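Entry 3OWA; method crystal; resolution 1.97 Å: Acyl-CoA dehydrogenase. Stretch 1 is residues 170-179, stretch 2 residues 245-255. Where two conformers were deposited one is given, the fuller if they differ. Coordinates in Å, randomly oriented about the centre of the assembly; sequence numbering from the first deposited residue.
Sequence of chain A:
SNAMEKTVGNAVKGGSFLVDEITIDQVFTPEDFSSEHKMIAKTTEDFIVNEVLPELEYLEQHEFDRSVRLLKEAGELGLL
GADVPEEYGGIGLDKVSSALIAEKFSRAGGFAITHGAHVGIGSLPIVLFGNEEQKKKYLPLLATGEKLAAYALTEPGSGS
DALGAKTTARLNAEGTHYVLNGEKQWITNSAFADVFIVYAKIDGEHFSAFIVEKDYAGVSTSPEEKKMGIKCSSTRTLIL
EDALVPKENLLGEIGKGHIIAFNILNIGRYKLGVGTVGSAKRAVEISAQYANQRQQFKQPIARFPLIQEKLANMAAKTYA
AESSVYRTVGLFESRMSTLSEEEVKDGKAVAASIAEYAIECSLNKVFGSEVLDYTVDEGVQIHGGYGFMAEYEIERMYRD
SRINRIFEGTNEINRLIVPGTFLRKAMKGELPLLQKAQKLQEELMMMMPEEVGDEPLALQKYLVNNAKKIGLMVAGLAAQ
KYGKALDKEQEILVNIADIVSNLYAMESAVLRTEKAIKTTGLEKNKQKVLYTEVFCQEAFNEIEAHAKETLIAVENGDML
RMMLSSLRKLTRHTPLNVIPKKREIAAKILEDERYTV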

# COMPACT_ATOMS: atom_id res chain seq x y z
N ARG A 170 -20.04 -11.58 37.40
CA ARG A 170 -20.23 -11.86 38.81
C ARG A 170 -21.41 -12.77 39.01
O ARG A 170 -22.45 -12.53 38.49
N LEU A 171 -21.21 -13.87 39.71
CA LEU A 171 -22.26 -14.82 40.04
C LEU A 171 -23.32 -14.14 40.89
O LEU A 171 -22.99 -13.49 41.89
N ASN A 172 -24.59 -14.27 40.48
CA ASN A 172 -25.71 -13.65 41.19
C ASN A 172 -25.91 -14.30 42.58
O ASN A 172 -25.34 -15.35 42.85
N ALA A 173 -26.73 -13.66 43.44
CA ALA A 173 -27.06 -14.19 44.78
C ALA A 173 -27.45 -15.68 44.77
O ALA A 173 -26.97 -16.45 45.59
N GLU A 174 -28.28 -16.08 43.81
CA GLU A 174 -28.74 -17.48 43.70
C GLU A 174 -27.66 -18.47 43.26
O GLU A 174 -27.83 -19.68 43.43
N GLY A 175 -26.57 -17.97 42.68
CA GLY A 175 -25.50 -18.85 42.17
C GLY A 175 -25.88 -19.54 40.87
O GLY A 175 -25.28 -20.53 40.47
N THR A 176 -26.89 -19.02 40.19
CA THR A 176 -27.40 -19.68 39.00
C THR A 176 -26.91 -19.05 37.67
O THR A 176 -26.86 -19.73 36.66
N HIS A 177 -26.58 -17.76 37.70
CA HIS A 177 -26.23 -16.99 36.49
C HIS A 177 -25.07 -16.07 36.78
O HIS A 177 -25.00 -15.49 37.88
N TYR A 178 -24.18 -15.91 35.80
CA TYR A 178 -23.21 -14.82 35.80
C TYR A 178 -23.89 -13.57 35.28
O TYR A 178 -24.67 -13.65 34.34
N VAL A 179 -23.60 -12.45 35.94
CA VAL A 179 -24.10 -11.12 35.60
C VAL A 179 -22.96 -10.36 34.89
O VAL A 179 -21.93 -10.04 35.50
N VAL A 245 -26.22 -14.73 32.18
CA VAL A 245 -25.69 -15.88 31.47
C VAL A 245 -25.72 -17.09 32.40
O VAL A 245 -25.11 -17.05 33.45
N PRO A 246 -26.41 -18.17 32.02
CA PRO A 246 -26.45 -19.36 32.90
C PRO A 246 -25.05 -19.81 33.27
O PRO A 246 -24.16 -19.79 32.44
N LYS A 247 -24.89 -20.23 34.52
CA LYS A 247 -23.62 -20.69 35.05
C LYS A 247 -22.98 -21.76 34.15
O LYS A 247 -21.77 -21.80 34.00
N GLU A 248 -23.80 -22.62 33.57
CA GLU A 248 -23.34 -23.72 32.73
C GLU A 248 -22.87 -23.26 31.32
O GLU A 248 -22.36 -24.08 30.53
N ASN A 249 -23.05 -21.97 31.02
CA ASN A 249 -22.52 -21.40 29.79
C ASN A 249 -21.10 -20.90 29.89
O ASN A 249 -20.54 -20.43 28.89
N LEU A 250 -20.49 -21.00 31.08
CA LEU A 250 -19.05 -20.81 31.18
C LEU A 250 -18.32 -21.78 30.22
O LEU A 250 -18.61 -22.99 30.20
N LEU A 251 -17.42 -21.25 29.40
CA LEU A 251 -16.69 -22.05 28.42
C LEU A 251 -15.26 -22.29 28.93
O LEU A 251 -14.51 -21.34 29.12
N GLY A 252 -14.88 -23.55 29.16
CA GLY A 252 -13.55 -23.85 29.68
C GLY A 252 -13.51 -23.56 31.18
O GLY A 252 -14.54 -23.62 31.87
N GLU A 253 -12.33 -23.24 31.70
CA GLU A 253 -12.19 -23.10 33.16
C GLU A 253 -12.10 -21.64 33.53
O GLU A 253 -11.59 -20.83 32.75
N ILE A 254 -12.59 -21.32 34.73
CA ILE A 254 -12.47 -19.99 35.30
C ILE A 254 -11.03 -19.49 35.29
O ILE A 254 -10.13 -20.17 35.76
N GLY A 255 -10.82 -18.28 34.73
CA GLY A 255 -9.49 -17.69 34.73
C GLY A 255 -8.56 -18.24 33.65
O GLY A 255 -7.42 -17.82 33.55

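The contact between these two stretches of an acyl-CoA dehydrogenase shows how a short antiparallel strand pairing, fixed by backbone hydrogen bonds, can be finished chiefly by the ring of Y178 and a pair of waters. Y178 and V245 form the hydrogen-bonded pair, with Y178 N to V245 O at 2.8 Å and V245 N to Y178 O at 2.9 Å; K247 N adds a bond to T176 O at 3.0 Å. Because Y178 and V245 project from the same sheet face, their CB atoms lie 4.5 Å apart. Y178, buried, with chi1 m, sends its ring along stretch 2: CD2 is 4.0 Å from K247 CA, CE2 is 4.5 Å from L250 CB, and OH reaches 3.7 Å from I254 CD1. K247, L250 (both chi1 t) and I254 (chi1 m) thus lie along the ring and its hydroxyl, while V245 (chi1 t) packs at the CB end. At the neighbouring pair the side chains diverge, yet H177 (m) still brings CD2 within 4.1 Å of P246 CD. K247 (chi1 t) extends its aliphatic chain past G175, its CD 3.5 Å from G175 O, and water 1 links K247 NZ (3.1 Å) to that same G175 O (2.8 Å). Water 2 donates to both T176 O (2.7 Å) and E248 OE1 (3.0 Å), giving a glutamate whose CB points away an indirect hold on T176 of the other stretch.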

# COMPACT_ATOMS: atom_id res chain seq x y z
CB ARG A 170 -20.42 -10.58 39.58
CG ARG A 170 -21.46 -10.71 40.67
CD ARG A 170 -22.14 -9.40 41.03
NE ARG A 170 -23.59 -9.43 40.87
CZ ARG A 170 -24.28 -8.47 40.28
NH1 ARG A 170 -25.59 -8.55 40.19
NH2 ARG A 170 -23.67 -7.42 39.79
CB LEU A 171 -21.65 -16.01 40.80
CG LEU A 171 -22.39 -17.35 40.76
CD1 LEU A 171 -22.62 -17.82 39.32
CD2 LEU A 171 -21.62 -18.38 41.57
CB ASN A 172 -27.01 -13.70 40.36
CG ASN A 172 -27.49 -15.13 40.06
OD1 ASN A 172 -26.93 -16.11 40.54
ND2 ASN A 172 -28.56 -15.23 39.27
CB ALA A 173 -28.19 -13.35 45.44
CB GLU A 174 -29.93 -17.57 42.73
CG GLU A 174 -31.09 -16.54 43.03
CD GLU A 174 -30.87 -15.22 42.26
OE1 GLU A 174 -31.71 -14.84 41.34
OE2 GLU A 174 -29.80 -14.55 42.47
CB THR A 176 -28.94 -19.72 39.01
OG1 THR A 176 -29.46 -18.39 38.96
CG2 THR A 176 -29.47 -20.45 40.29
CB HIS A 177 -27.38 -16.11 36.04
CG HIS A 177 -28.58 -16.86 35.55
ND1 HIS A 177 -29.47 -17.46 36.41
CD2 HIS A 177 -29.03 -17.09 34.30
CE1 HIS A 177 -30.42 -18.05 35.70
NE2 HIS A 177 -30.18 -17.84 34.42
CB TYR A 178 -21.99 -15.16 34.91
CG TYR A 178 -21.09 -16.15 35.59
CD1 TYR A 178 -20.19 -15.74 36.56
CD2 TYR A 178 -21.14 -17.53 35.24
CE1 TYR A 178 -19.34 -16.66 37.20
CE2 TYR A 178 -20.28 -18.47 35.87
CZ TYR A 178 -19.40 -18.02 36.86
OH TYR A 178 -18.56 -18.90 37.48
CB VAL A 179 -24.61 -10.35 36.87
CG1 VAL A 179 -25.08 -8.96 36.51
CG2 VAL A 179 -25.76 -11.11 37.57
CB VAL A 245 -24.23 -15.62 31.07
CG1 VAL A 245 -23.67 -16.85 30.32
CG2 VAL A 245 -24.11 -14.28 30.22
CB PRO A 246 -27.11 -20.42 32.02
CG PRO A 246 -28.01 -19.64 31.14
CD PRO A 246 -27.23 -18.38 30.82
CB LYS A 247 -23.87 -21.23 36.48
CG LYS A 247 -22.67 -21.71 37.21
CD LYS A 247 -23.08 -22.38 38.52
CE LYS A 247 -23.80 -23.70 38.29
NZ LYS A 247 -23.81 -24.45 39.57
CB GLU A 248 -24.43 -24.79 32.59
CG GLU A 248 -25.72 -24.32 31.89
CD GLU A 248 -26.85 -23.86 32.86
OE1 GLU A 248 -26.58 -23.51 34.06
OE2 GLU A 248 -28.03 -23.83 32.38
CB ASN A 249 -23.44 -20.32 29.25
CG ASN A 249 -24.58 -20.91 28.49
OD1 ASN A 249 -25.15 -21.91 28.90
ND2 ASN A 249 -24.94 -20.30 27.38
CB LEU A 250 -18.57 -21.01 32.61
CG LEU A 250 -17.04 -20.94 32.77
CD1 LEU A 250 -16.58 -19.50 32.86
CD2 LEU A 250 -16.62 -21.72 34.01
CB LEU A 251 -16.68 -21.33 27.07
CG LEU A 251 -16.15 -22.06 25.84
CD1 LEU A 251 -17.05 -23.22 25.45
CD2 LEU A 251 -16.02 -21.03 24.67
CB GLU A 253 -10.93 -23.80 33.67
CG GLU A 253 -10.87 -25.28 33.37
CD GLU A 253 -9.78 -25.96 34.19
OE1 GLU A 253 -9.98 -26.15 35.41
OE2 GLU A 253 -8.70 -26.27 33.61
CB ILE A 254 -13.08 -19.89 36.74
CG1 ILE A 254 -14.61 -20.09 36.71
CG2 ILE A 254 -12.75 -18.55 37.38
CD1 ILE A 254 -15.19 -20.34 38.15
O HOH W 1 -23.51 -22.24 41.79
O HOH W 2 -28.32 -21.65 35.56